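Long-range contacts in GDSL-like protein (Collinsella aerofaciens ATCC 25986, PDB 7BXD), which probably hydrolyses acyl esters, as a GDSL-type acyl-hydrolase of the SGNH hydrolase superfamily: residues 74-80 with 108-114; 125-129 with 179-185. All blocks are in the same frame, centred on the assembly; numbering follows the deposited sequence.

Contact 1: residues 74-80 with 108-114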
loop_
_atom_site.group_PDB
_atom_site.type_symbol
_atom_site.label_atom_id
_atom_site.label_comp_id
_atom_site.label_asym_id
_atom_site.label_seq_id
_atom_site.Cartn_x
_atom_site.Cartn_y
_atom_site.Cartn_z
ATOM N N GLY A 74 10.121 -2.995 3.721
ATOM C CA GLY A 74 10.688 -3.972 2.807
ATOM C C GLY A 74 9.707 -4.982 2.261
ATOM O O GLY A 74 10.083 -5.763 1.377
ATOM N N SER A 75 8.452 -4.990 2.718
ATOM C CA SER A 75 7.535 -6.072 2.380
ATOM C C SER A 75 6.985 -5.937 0.954
ATOM O O SER A 75 6.488 -4.873 0.553
ATOM C CB SER A 75 6.386 -6.068 3.401
ATOM O OG SER A 75 5.462 -7.129 3.149
ATOM N N ARG A 76 7.060 -7.041 0.211
ATOM C CA ARG A 76 6.406 -7.195 -1.088
ATOM C C ARG A 76 5.039 -7.806 -0.854
ATOM O O ARG A 76 4.858 -8.604 0.066
ATOM C CB ARG A 76 7.193 -8.169 -1.995
ATOM C CG ARG A 76 8.589 -7.710 -2.448
ATOM C CD ARG A 76 9.577 -7.761 -1.307
ATOM N NE ARG A 76 10.986 -7.653 -1.708
ATOM C CZ ARG A 76 11.770 -8.705 -1.967
ATOM N NH1 ARG A 76 11.276 -9.940 -1.972
ATOM N NH2 ARG A 76 13.073 -8.540 -2.228
ATOM N N ILE A 77 4.078 -7.491 -1.729
ATOM C CA ILE A 77 2.815 -8.225 -1.676
ATOM C C ILE A 77 3.062 -9.716 -1.878
ATOM O O ILE A 77 2.549 -10.558 -1.119
ATOM C CB ILE A 77 1.802 -7.642 -2.674
ATOM C CG1 ILE A 77 1.339 -6.258 -2.165
ATOM C CG2 ILE A 77 0.578 -8.573 -2.845
ATOM C CD1 ILE A 77 0.323 -5.552 -3.054
ATOM N N ALA A 78 3.876 -10.066 -2.890
ATOM C CA ALA A 78 4.080 -11.459 -3.272
ATOM C C ALA A 78 5.224 -12.124 -2.517
ATOM O O ALA A 78 6.201 -11.477 -2.092
ATOM C CB ALA A 78 4.390 -11.568 -4.754
ATOM N N ILE A 79 5.115 -13.458 -2.401
ATOM C CA ILE A 79 6.200 -14.262 -1.852
ATOM C C ILE A 79 7.372 -14.261 -2.815
ATOM O O ILE A 79 7.191 -14.386 -4.030
ATOM C CB ILE A 79 5.749 -15.724 -1.643
ATOM C CG1 ILE A 79 4.492 -15.792 -0.786
ATOM C CG2 ILE A 79 6.894 -16.531 -1.035
ATOM C CD1 ILE A 79 3.997 -17.229 -0.564
ATOM N N LYS A 80 8.585 -14.186 -2.270
ATOM C CA LYS A 80 9.818 -14.344 -3.036
ATOM C C LYS A 80 10.858 -14.991 -2.125
ATOM O O LYS A 80 10.864 -14.745 -0.917
ATOM C CB LYS A 80 10.309 -12.993 -3.603
ATOM C CG LYS A 80 11.282 -13.134 -4.772
ATOM C CD LYS A 80 11.671 -11.801 -5.377
ATOM C CE LYS A 80 12.528 -12.029 -6.622
ATOM N NZ LYS A 80 13.456 -10.921 -6.965
ATOM N N ASN A 108 7.362 -2.444 -3.730
ATOM C CA ASN A 108 8.498 -3.367 -3.615
ATOM C C ASN A 108 8.410 -4.517 -4.614
ATOM O O ASN A 108 9.447 -5.024 -5.073
ATOM C CB ASN A 108 8.671 -3.872 -2.194
ATOM C CG ASN A 108 9.019 -2.750 -1.243
ATOM O OD1 ASN A 108 9.813 -1.871 -1.588
ATOM N ND2 ASN A 108 8.446 -2.778 -0.041
ATOM N N ASP A 109 7.196 -4.962 -4.961
ATOM C CA ASP A 109 7.060 -5.970 -6.001
ATOM C C ASP A 109 7.642 -5.458 -7.310
ATOM O O ASP A 109 8.323 -6.206 -8.035
ATOM C CB ASP A 109 5.586 -6.355 -6.165
ATOM C CG ASP A 109 4.994 -6.880 -4.873
ATOM O OD1 ASP A 109 4.771 -6.028 -3.964
ATOM O OD2 ASP A 109 4.783 -8.116 -4.777
ATOM N N PHE A 110 7.349 -4.188 -7.654
ATOM C CA PHE A 110 7.920 -3.572 -8.841
ATOM C C PHE A 110 9.442 -3.474 -8.701
ATOM O O PHE A 110 10.193 -3.932 -9.564
ATOM C CB PHE A 110 7.296 -2.183 -9.003
ATOM C CG PHE A 110 8.102 -1.240 -9.877
ATOM C CD1 PHE A 110 8.367 -1.549 -11.220
ATOM C CD2 PHE A 110 8.575 -0.052 -9.349
ATOM C CE1 PHE A 110 9.101 -0.662 -12.010
ATOM C CE2 PHE A 110 9.305 0.826 -10.133
ATOM C CZ PHE A 110 9.574 0.516 -11.466
ATOM N N SER A 111 9.924 -2.872 -7.607
ATOM C CA SER A 111 11.344 -2.555 -7.509
ATOM C C SER A 111 12.212 -3.790 -7.304
ATOM O O SER A 111 13.404 -3.754 -7.642
ATOM C CB SER A 111 11.598 -1.498 -6.426
ATOM O OG SER A 111 11.441 -2.019 -5.127
ATOM N N ARG A 112 11.665 -4.869 -6.742
ATOM C CA ARG A 112 12.427 -6.086 -6.484
ATOM C C ARG A 112 11.999 -7.247 -7.376
ATOM O O ARG A 112 12.245 -8.403 -7.044
ATOM C CB ARG A 112 12.402 -6.439 -4.988
ATOM C CG ARG A 112 12.888 -5.312 -4.088
ATOM C CD ARG A 112 14.264 -4.839 -4.507
ATOM N NE ARG A 112 14.887 -4.027 -3.471
ATOM C CZ ARG A 112 15.800 -3.095 -3.710
ATOM N NH1 ARG A 112 16.184 -2.855 -4.955
ATOM N NH2 ARG A 112 16.316 -2.396 -2.708
ATOM N N ASN A 113 11.403 -6.962 -8.537
ATOM C CA ASN A 113 11.332 -7.933 -9.627
ATOM C C ASN A 113 10.488 -9.159 -9.279
ATOM O O ASN A 113 10.866 -10.297 -9.537
ATOM C CB ASN A 113 12.746 -8.274 -10.093
ATOM C CG ASN A 113 13.443 -7.036 -10.521
ATOM O OD1 ASN A 113 12.990 -6.376 -11.450
ATOM N ND2 ASN A 113 14.499 -6.646 -9.814
ATOM N N VAL A 114 9.325 -8.919 -8.699
ATOM C CA VAL A 114 8.329 -9.992 -8.570
ATOM C C VAL A 114 7.732 -10.271 -9.947
ATOM O O VAL A 114 7.255 -9.330 -10.615
ATOM C CB VAL A 114 7.239 -9.560 -7.577
ATOM C CG1 VAL A 114 5.992 -10.427 -7.705
ATOM C CG2 VAL A 114 7.810 -9.600 -6.173
HETATM O O HOH W 1 5.294 -3.223 -1.522
#
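Asp109 turns its carboxylate onto the loop 74-80, which follows strand 66-71, and grips two consecutive backbone amides. The sequence around Gly74 and Asn108 matches blocks II and III of the SGNH fold, whose glycine and asparagine line the oxyanion hole beside the catalytic serine in relatives; here Gly74 N makes a weak hydrogen bond to Ser37 OG. On the tight side, OD1 of Asp109 accepts Ile77 N at 2.8 Å and OD2 accepts Ala78 N at 2.9 Å, each oxygen using its syn lone pair, so the loop amides fix the rotation of the carboxylate. Ala78 CB also presses on Val114 CG1 at 3.5 Å. With an alanine in place of Asp109, the buried amides of Ile77 and Ala78 would probably lose their acceptors and the loop one of its ties to helix 107-111. Next to this, Asn108 places CG beside its backbone N (chi1 -64°), and its ND2 meets Ser75 O at 2.9 Å, almost straight, from above the carbonyl plane; a water joins the same oxygen to Asn108 N. Buried Arg76, its NH1 salt-bridged to Asp82, packs CG on Asn108 CB. Toward partly exposed Arg112 the packing slackens: the two arginines cross at about a right angle, Arg76 NH2 3.5 Å from Arg112 CB. On this side the extended Lys80 chain delivers NZ to Arg112 O at 2.8 Å, with a C=O...N angle of 161°.

Contact 2: residues 125-129 with 179-185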
loop_
_atom_site.group_PDB
_atom_site.type_symbol
_atom_site.label_atom_id
_atom_site.label_comp_id
_atom_site.label_asym_id
_atom_site.label_seq_id
_atom_site.Cartn_x
_atom_site.Cartn_y
_atom_site.Cartn_z
ATOM N N HIS A 125 3.679 -16.321 -5.655
ATOM C CA HIS A 125 4.946 -15.733 -6.081
ATOM C C HIS A 125 4.792 -14.796 -7.279
ATOM O O HIS A 125 5.764 -14.120 -7.634
ATOM C CB HIS A 125 5.952 -16.826 -6.456
ATOM C CG HIS A 125 6.286 -17.728 -5.323
ATOM N ND1 HIS A 125 5.527 -18.838 -5.027
ATOM C CD2 HIS A 125 7.278 -17.690 -4.406
ATOM C CE1 HIS A 125 6.058 -19.468 -3.992
ATOM N NE2 HIS A 125 7.105 -18.775 -3.577
ATOM N N GLU A 126 3.638 -14.787 -7.951
ATOM C CA GLU A 126 3.381 -13.848 -9.035
ATOM C C GLU A 126 2.522 -12.716 -8.484
ATOM O O GLU A 126 1.719 -12.925 -7.575
ATOM C CB GLU A 126 2.642 -14.532 -10.190
ATOM C CG GLU A 126 3.475 -15.514 -10.986
ATOM C CD GLU A 126 2.700 -16.196 -12.107
ATOM O OE1 GLU A 126 1.451 -16.222 -12.078
ATOM O OE2 GLU A 126 3.368 -16.766 -13.022
ATOM N N PHE A 127 2.679 -11.508 -9.035
ATOM C CA PHE A 127 1.917 -10.389 -8.500
ATOM C C PHE A 127 0.417 -10.610 -8.629
ATOM O O PHE A 127 -0.336 -10.372 -7.674
ATOM C CB PHE A 127 2.327 -9.095 -9.181
ATOM C CG PHE A 127 1.851 -7.881 -8.439
ATOM C CD1 PHE A 127 2.404 -7.535 -7.198
ATOM C CD2 PHE A 127 0.861 -7.059 -8.986
ATOM C CE1 PHE A 127 1.968 -6.421 -6.528
ATOM C CE2 PHE A 127 0.445 -5.942 -8.299
ATOM C CZ PHE A 127 1.000 -5.621 -7.074
ATOM N N TYR A 128 -0.049 -11.014 -9.820
ATOM C CA TYR A 128 -1.488 -11.277 -9.981
ATOM C C TYR A 128 -1.968 -12.291 -8.959
ATOM O O TYR A 128 -3.066 -12.150 -8.396
ATOM C CB TYR A 128 -1.830 -11.777 -11.395
ATOM C CG TYR A 128 -2.037 -10.712 -12.452
ATOM C CD1 TYR A 128 -3.273 -10.073 -12.587
ATOM C CD2 TYR A 128 -1.033 -10.395 -13.372
ATOM C CE1 TYR A 128 -3.513 -9.159 -13.592
ATOM C CE2 TYR A 128 -1.259 -9.461 -14.373
ATOM C CZ TYR A 128 -2.494 -8.840 -14.477
ATOM O OH TYR A 128 -2.686 -7.888 -15.465
ATOM N N GLY A 129 -1.207 -13.370 -8.765
ATOM C CA GLY A 129 -1.638 -14.421 -7.864
ATOM C C GLY A 129 -1.598 -14.006 -6.413
ATOM O O GLY A 129 -2.439 -14.446 -5.618
ATOM N N TYR A 179 2.273 -3.181 -12.727
ATOM C CA TYR A 179 1.837 -3.709 -11.441
ATOM C C TYR A 179 0.532 -3.036 -11.003
ATOM O O TYR A 179 -0.378 -3.706 -10.483
ATOM C CB TYR A 179 2.945 -3.538 -10.382
ATOM C CG TYR A 179 4.155 -4.404 -10.660
ATOM C CD1 TYR A 179 5.104 -4.022 -11.627
ATOM C CD2 TYR A 179 4.321 -5.614 -10.001
ATOM C CE1 TYR A 179 6.189 -4.841 -11.911
ATOM C CE2 TYR A 179 5.412 -6.457 -10.287
ATOM C CZ TYR A 179 6.340 -6.058 -11.254
ATOM O OH TYR A 179 7.435 -6.830 -11.555
ATOM N N VAL A 180 0.423 -1.720 -11.186
ATOM C CA VAL A 180 -0.821 -1.030 -10.849
ATOM C C VAL A 180 -1.986 -1.608 -11.646
ATOM O O VAL A 180 -3.059 -1.881 -11.097
ATOM C CB VAL A 180 -0.674 0.495 -11.043
ATOM C CG1 VAL A 180 -1.986 1.183 -10.799
ATOM C CG2 VAL A 180 0.416 1.060 -10.077
ATOM N N ARG A 181 -1.797 -1.802 -12.954
ATOM C CA ARG A 181 -2.871 -2.351 -13.785
ATOM C C ARG A 181 -3.258 -3.724 -13.298
ATOM O O ARG A 181 -4.448 -4.066 -13.254
ATOM C CB ARG A 181 -2.402 -2.402 -15.240
ATOM C CG ARG A 181 -2.519 -1.083 -15.966
ATOM C CD ARG A 181 -2.421 -1.262 -17.507
ATOM N NE ARG A 181 -1.247 -2.035 -17.925
ATOM C CZ ARG A 181 -0.030 -1.537 -18.124
ATOM N NH1 ARG A 181 0.201 -0.241 -17.969
ATOM N NH2 ARG A 181 0.959 -2.348 -18.487
ATOM N N ALA A 182 -2.269 -4.552 -12.954
ATOM C CA ALA A 182 -2.588 -5.902 -12.464
ATOM C C ALA A 182 -3.449 -5.814 -11.199
ATOM O O ALA A 182 -4.444 -6.542 -11.045
ATOM C CB ALA A 182 -1.297 -6.661 -12.182
ATOM N N MET A 183 -3.064 -4.942 -10.260
ATOM C CA MET A 183 -3.845 -4.767 -9.039
ATOM C C MET A 183 -5.264 -4.353 -9.365
ATOM O O MET A 183 -6.222 -4.896 -8.802
ATOM C CB MET A 183 -3.180 -3.708 -8.158
ATOM C CG MET A 183 -3.964 -3.431 -6.865
ATOM S SD MET A 183 -3.143 -2.246 -5.775
ATOM C CE MET A 183 -1.815 -3.237 -5.151
ATOM N N LEU A 184 -5.420 -3.382 -10.273
ATOM C CA LEU A 184 -6.764 -2.934 -10.633
ATOM C C LEU A 184 -7.591 -4.059 -11.253
ATOM O O LEU A 184 -8.812 -4.150 -11.020
ATOM C CB LEU A 184 -6.702 -1.726 -11.579
ATOM C CG LEU A 184 -6.098 -0.466 -10.947
ATOM C CD1 LEU A 184 -5.961 0.626 -11.974
ATOM C CD2 LEU A 184 -6.903 0.030 -9.784
ATOM N N GLU A 185 -6.973 -4.907 -12.079
ATOM C CA GLU A 185 -7.720 -5.993 -12.723
ATOM C C GLU A 185 -8.172 -7.037 -11.702
ATOM O O GLU A 185 -9.298 -7.551 -11.797
ATOM C CB GLU A 185 -6.872 -6.621 -13.814
ATOM C CG GLU A 185 -6.703 -5.683 -15.014
ATOM C CD GLU A 185 -5.753 -6.214 -16.057
ATOM O OE1 GLU A 185 -5.232 -7.338 -15.905
ATOM O OE2 GLU A 185 -5.531 -5.503 -17.065
#
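Phe127 sets its ring under the edge of Tyr179 and reaches to Met183 with its tip, and almost every atom of its side chain has a neighbour on the other helix. CG is anti to the backbone N (chi1 -165°), which swings the ring toward segment 179-185. CB is 4.1 Å from Tyr179 CD2, and the same Tyr179 carbon stands over one face of the ring, closest to CG at 3.7 Å and next to CD1. This is a T-shaped stack, the edge of Tyr179 directed at the face of Phe127, with centroids 5.2 Å apart and planes at 73°. Farther along, CD2 has Ala182 CB at the ring edge, while CE2 comes to 3.2 Å from Tyr179 O, a carbonyl already taken by Met183 N within its helix. At the tip, CZ reaches the terminal methyl of Met183, CE, at 4.2 Å. The contact joins the start of helix 127-141 to the middle of helix 176-189, the helices of two successive beta-alpha-beta crossovers in the three-layer alpha/beta/alpha SGNH fold. One residue on, Tyr128 lays its ring over Ala182, whose CB sits 3.5 Å from the ring centroid in a CH-pi contact. Beyond the methyl, Tyr128 OH donates to Glu185 OE1 at 2.6 Å, approaching from above the carboxylate plane, 48° out of it.

Contact 2 is the more buried of the two, a helix-helix interface of rings and methyls with a single side-chain hydrogen bond, at Glu185, which is partly exposed. Contact 1 is only partly buried; it ties an irregular loop to the short helix 107-111 and the turn after it through side chains bonded to backbone amides and carbonyls, with Lys80 and Arg112 on its partly exposed side. The two adjoin, their centres about 11 Å apart. Val114 O of contact 1 probably hydrogen-bonds Tyr179 OH of contact 2 at 2.7 Å, and Phe127 CD1 packs 3.4 Å from Asp109 OD2. Helix 107-111 therefore faces the loop 74-80 with Asp109 while also touching Phe127 and Tyr179, the stacked pair between helices 127-141 and 176-189.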